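Putative secreted lipase (PDB 5H6B) catalyses, as a thermostable and probably secreted lipase of the alpha/beta-hydrolase clan, the hydrolysis of ester bonds in triacylglycerols. Local coordinates at residues H108-M113 with A168-G173; H139-L144 with Q201-Y206. All coordinates share one frame; numbering follows the deposited sequence.

Contact 1: H108-M113 with A168-G173; sequences HSQGGM and ADQVAG
Gln110 meets Gln170 at the start of helix 110-113, just after the strand-to-helix turn, where the shortest sound polar bond here runs from Gly111 N to His108 O at 2.8 Å. With CG anti to the backbone N (chi1 -175°) and the chain extended beyond it, Gln110 carries its amide out to that of Gln170. The two side chains cross at about a right angle, their amide planes 50° apart. The modelled OE1 atoms of Gln110 and Gln170 lie 3.1 Å from each other, and both amides are probably turned over in the model, so the modelled oxygens are no guide to the polar pairing. Firmer, because turning over an amide does not move these carbons, is CB of Gln110 at 4.0 Å from CD of Gln170. Met113, bent at its second and third torsions, brings CE to within 4.1 Å of CG of Gln170, while Ile80 touches all three side chains. Ser109, hydrogen-bonded through OG to His232, stands at the strand-to-helix turn resembling a nucleophile elbow and is probably the nucleophile. Two amides without formal charge are thus buried together beside that turn, and the backbone N of Gln110, as in relatives, probably contributes to the oxyanion hole.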
# COMPACT_ATOMS: atom_id res chain seq x y z
N HIS A 108 -1.09 -1.74 0.47
CA HIS A 108 -1.35 -2.78 1.47
C HIS A 108 -0.18 -3.73 1.52
O HIS A 108 0.24 -4.25 0.48
CB HIS A 108 -2.62 -3.55 1.09
CG HIS A 108 -3.01 -4.61 2.08
ND1 HIS A 108 -3.82 -5.68 1.76
CD2 HIS A 108 -2.67 -4.78 3.38
CE1 HIS A 108 -3.97 -6.44 2.83
NE2 HIS A 108 -3.28 -5.92 3.82
N SER A 109 0.35 -3.96 2.74
CA SER A 109 1.33 -5.03 2.98
C SER A 109 2.60 -4.76 2.17
O SER A 109 3.11 -3.63 2.24
CB SER A 109 0.70 -6.39 2.67
OG SER A 109 1.56 -7.42 3.10
N GLN A 110 3.09 -5.71 1.37
CA GLN A 110 4.17 -5.40 0.41
C GLN A 110 3.96 -4.09 -0.34
O GLN A 110 4.93 -3.35 -0.57
CB GLN A 110 4.39 -6.51 -0.61
CG GLN A 110 5.58 -6.27 -1.55
CD GLN A 110 5.79 -7.37 -2.59
OE1 GLN A 110 5.34 -8.51 -2.43
NE2 GLN A 110 6.51 -7.04 -3.64
N GLY A 111 2.73 -3.79 -0.73
CA GLY A 111 2.47 -2.57 -1.49
C GLY A 111 2.59 -1.26 -0.72
O GLY A 111 2.69 -0.20 -1.33
N GLY A 112 2.53 -1.33 0.60
CA GLY A 112 2.82 -0.17 1.45
C GLY A 112 4.31 0.02 1.68
O GLY A 112 4.74 1.13 2.00
N MET A 113 5.10 -1.04 1.53
CA MET A 113 6.55 -0.98 1.71
C MET A 113 7.32 -0.67 0.43
O MET A 113 8.16 0.21 0.42
CB MET A 113 7.06 -2.27 2.35
CG MET A 113 8.58 -2.35 2.43
SD MET A 113 9.26 -3.12 0.94
CE MET A 113 9.03 -4.86 1.27
N ALA A 168 11.47 -13.62 -0.88
CA ALA A 168 12.79 -13.60 -0.25
C ALA A 168 13.26 -12.17 0.03
O ALA A 168 13.91 -11.91 1.04
CB ALA A 168 13.82 -14.35 -1.10
N ASP A 169 12.93 -11.26 -0.89
CA ASP A 169 13.22 -9.84 -0.73
C ASP A 169 12.51 -9.19 0.47
O ASP A 169 12.97 -8.17 0.96
CB ASP A 169 12.84 -9.06 -2.02
CG ASP A 169 13.85 -9.22 -3.16
OD1 ASP A 169 14.91 -9.84 -2.97
OD2 ASP A 169 13.58 -8.71 -4.27
N GLN A 170 11.38 -9.74 0.92
CA GLN A 170 10.68 -9.23 2.10
C GLN A 170 11.27 -9.71 3.43
O GLN A 170 10.84 -9.23 4.48
CB GLN A 170 9.18 -9.55 2.04
CG GLN A 170 8.47 -8.89 0.87
CD GLN A 170 6.98 -9.22 0.83
OE1 GLN A 170 6.51 -9.99 -0.01
NE2 GLN A 170 6.26 -8.65 1.74
N VAL A 171 12.22 -10.65 3.41
CA VAL A 171 12.73 -11.23 4.67
C VAL A 171 13.61 -10.21 5.38
O VAL A 171 14.49 -9.62 4.75
CB VAL A 171 13.45 -12.59 4.43
CG1 VAL A 171 14.13 -13.12 5.70
CG2 VAL A 171 12.45 -13.61 3.94
N ALA A 172 13.35 -9.95 6.66
CA ALA A 172 14.20 -9.01 7.43
C ALA A 172 15.63 -9.53 7.38
O ALA A 172 15.87 -10.71 7.65
CB ALA A 172 13.74 -8.89 8.88
N GLY A 173 16.55 -8.66 6.95
CA GLY A 173 17.96 -9.02 6.77
C GLY A 173 18.35 -9.38 5.34
O GLY A 173 19.53 -9.60 5.07

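Contact 2: H139-L144 with Q201-Y206; sequences HGTTLL and QVVTPY. With ZN (zinc ion), chain D.
Thr141 faces Val202 and Val203, and its side chain is a compact example of how one hydroxyl can tie two loops together. CB of Thr141 is 3.8 Å from O of Val202, close enough to lie beside the carbonyl without bonding to it. Beyond it, OG1 of Thr141 is anti to the backbone N (chi1 -179°) and donates to O of Val202 at 2.6 Å, a short bond. The hydroxyl approaches in the carbonyl plane, with a C=O...OG1 angle of 146°. The same OG1 of Thr141 lies 3.7 Å from CA of Val203, so it rests against the backbone just past its acceptor. The other branch, CG2, takes the position between the backbone N and the carbonyl carbon, which leaves the hydroxyl as the arm turned to 201-206. A valine here would probably leave O of Val202 without its donor and the two loops without the hydrogen bond between them. Val203 adds a second touch, its CG1 4.1 Å from O of Gly140. At the start of the same segment, NE2 of His139 binds a zinc ion at 2.3 Å; Asp185 joins it there, and ND1 of His139 is hydrogen-bonded to Thr208 O. Backbone N atoms of Val202 and Val203 both bond to Asp200, the probable acid of a Ser-His-Asp triad. The contact lies beyond strands 128-134 and 191-196: 139-144 runs into helix 143-147, whose N-cap is Thr142, while Val202 and Val203 touch His232 of helix 232-237.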
# COMPACT_ATOMS: atom_id res chain seq x y z
N HIS A 139 10.10 -2.86 7.51
CA HIS A 139 11.40 -3.48 7.83
C HIS A 139 11.37 -4.99 7.65
O HIS A 139 12.07 -5.73 8.34
CB HIS A 139 11.84 -3.06 9.23
CG HIS A 139 11.72 -1.60 9.44
ND1 HIS A 139 10.55 -1.02 9.86
CD2 HIS A 139 12.55 -0.58 9.15
CE1 HIS A 139 10.69 0.29 9.89
NE2 HIS A 139 11.89 0.58 9.46
N GLY A 140 10.57 -5.43 6.69
CA GLY A 140 10.54 -6.81 6.29
C GLY A 140 9.76 -7.64 7.27
O GLY A 140 9.11 -7.09 8.14
N THR A 141 9.85 -8.95 7.10
CA THR A 141 9.11 -9.93 7.88
C THR A 141 9.88 -11.27 7.82
O THR A 141 11.09 -11.26 7.57
CB THR A 141 7.66 -10.06 7.35
OG1 THR A 141 6.94 -11.01 8.13
CG2 THR A 141 7.61 -10.51 5.87
N THR A 142 9.22 -12.40 8.05
CA THR A 142 9.82 -13.73 7.87
C THR A 142 9.07 -14.55 6.82
O THR A 142 7.88 -14.29 6.52
CB THR A 142 9.86 -14.52 9.20
OG1 THR A 142 8.52 -14.82 9.62
CG2 THR A 142 10.55 -13.70 10.31
N LEU A 143 9.77 -15.55 6.27
CA LEU A 143 9.14 -16.49 5.36
C LEU A 143 7.96 -17.20 6.04
O LEU A 143 6.94 -17.44 5.40
CB LEU A 143 10.14 -17.50 4.80
CG LEU A 143 11.15 -16.96 3.78
CD1 LEU A 143 12.21 -18.01 3.49
CD2 LEU A 143 10.47 -16.51 2.49
N LEU A 144 8.11 -17.48 7.33
CA LEU A 144 7.06 -18.09 8.17
C LEU A 144 5.81 -17.21 8.25
O LEU A 144 4.69 -17.69 8.06
CB LEU A 144 7.60 -18.36 9.59
CG LEU A 144 6.68 -19.01 10.63
CD1 LEU A 144 6.27 -20.42 10.17
CD2 LEU A 144 7.35 -19.05 12.00
N GLN A 201 -0.72 -11.16 12.07
CA GLN A 201 -0.06 -12.48 12.17
C GLN A 201 1.08 -12.70 11.16
O GLN A 201 1.81 -13.68 11.26
CB GLN A 201 -1.12 -13.59 12.04
CG GLN A 201 -1.62 -13.94 10.62
CD GLN A 201 -2.62 -12.96 10.01
OE1 GLN A 201 -2.56 -11.74 10.25
NE2 GLN A 201 -3.54 -13.49 9.19
N VAL A 202 1.19 -11.81 10.17
CA VAL A 202 2.11 -11.95 9.02
C VAL A 202 3.40 -11.15 9.20
O VAL A 202 4.45 -11.57 8.74
CB VAL A 202 1.44 -11.43 7.71
CG1 VAL A 202 2.43 -11.36 6.53
CG2 VAL A 202 0.23 -12.28 7.36
N VAL A 203 3.29 -9.97 9.82
CA VAL A 203 4.37 -8.99 9.92
C VAL A 203 4.47 -8.62 11.38
O VAL A 203 3.75 -7.73 11.86
CB VAL A 203 4.06 -7.72 9.11
CG1 VAL A 203 5.21 -6.72 9.23
CG2 VAL A 203 3.77 -8.05 7.66
N THR A 204 5.32 -9.35 12.09
CA THR A 204 5.49 -9.20 13.53
C THR A 204 6.96 -8.95 13.88
O THR A 204 7.86 -9.34 13.13
CB THR A 204 4.98 -10.43 14.30
OG1 THR A 204 5.69 -11.59 13.86
CG2 THR A 204 3.49 -10.62 14.10
N PRO A 205 7.23 -8.27 15.01
CA PRO A 205 6.21 -7.58 15.81
C PRO A 205 5.60 -6.44 14.99
O PRO A 205 6.29 -5.86 14.14
CB PRO A 205 7.00 -7.06 17.02
CG PRO A 205 8.31 -7.81 17.00
CD PRO A 205 8.58 -8.09 15.56
N TYR A 206 4.32 -6.16 15.19
CA TYR A 206 3.59 -5.24 14.29
C TYR A 206 4.16 -3.82 14.27
O TYR A 206 4.00 -3.11 13.27
CB TYR A 206 2.09 -5.22 14.62
CG TYR A 206 1.74 -4.41 15.84
CD1 TYR A 206 1.50 -3.04 15.72
CD2 TYR A 206 1.66 -5.00 17.11
CE1 TYR A 206 1.20 -2.26 16.83
CE2 TYR A 206 1.32 -4.23 18.22
CZ TYR A 206 1.10 -2.86 18.07
OH TYR A 206 0.77 -2.05 19.13
ZN ZN D . 13.35 2.22 9.97

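The four segments interleave along the chain: 108-113, then 139-144, 168-173 and 201-206, so that the two contacts cross in sequence. Their centres are 9 Å apart, both lying to one side of the middle of the molecule. Segment 108-113 begins on the last residue of strand 103-108, while 139-144 and 201-206 follow strands 128-134 and 191-196; the three strands are adjacent in the parallel sheet. Contact 1 and contact 2 join directly through Thr141, whose N and O probably hydrogen-bond with O of Gln170 and N of Ala172, while CG2 of Val171 packs at 3.6 Å from CG of Leu143. The example illustrates how alpha/beta-hydrolases gather distant loops around a probable catalytic centre, with Ser109 in contact 1 and Asp200 just before 201-206.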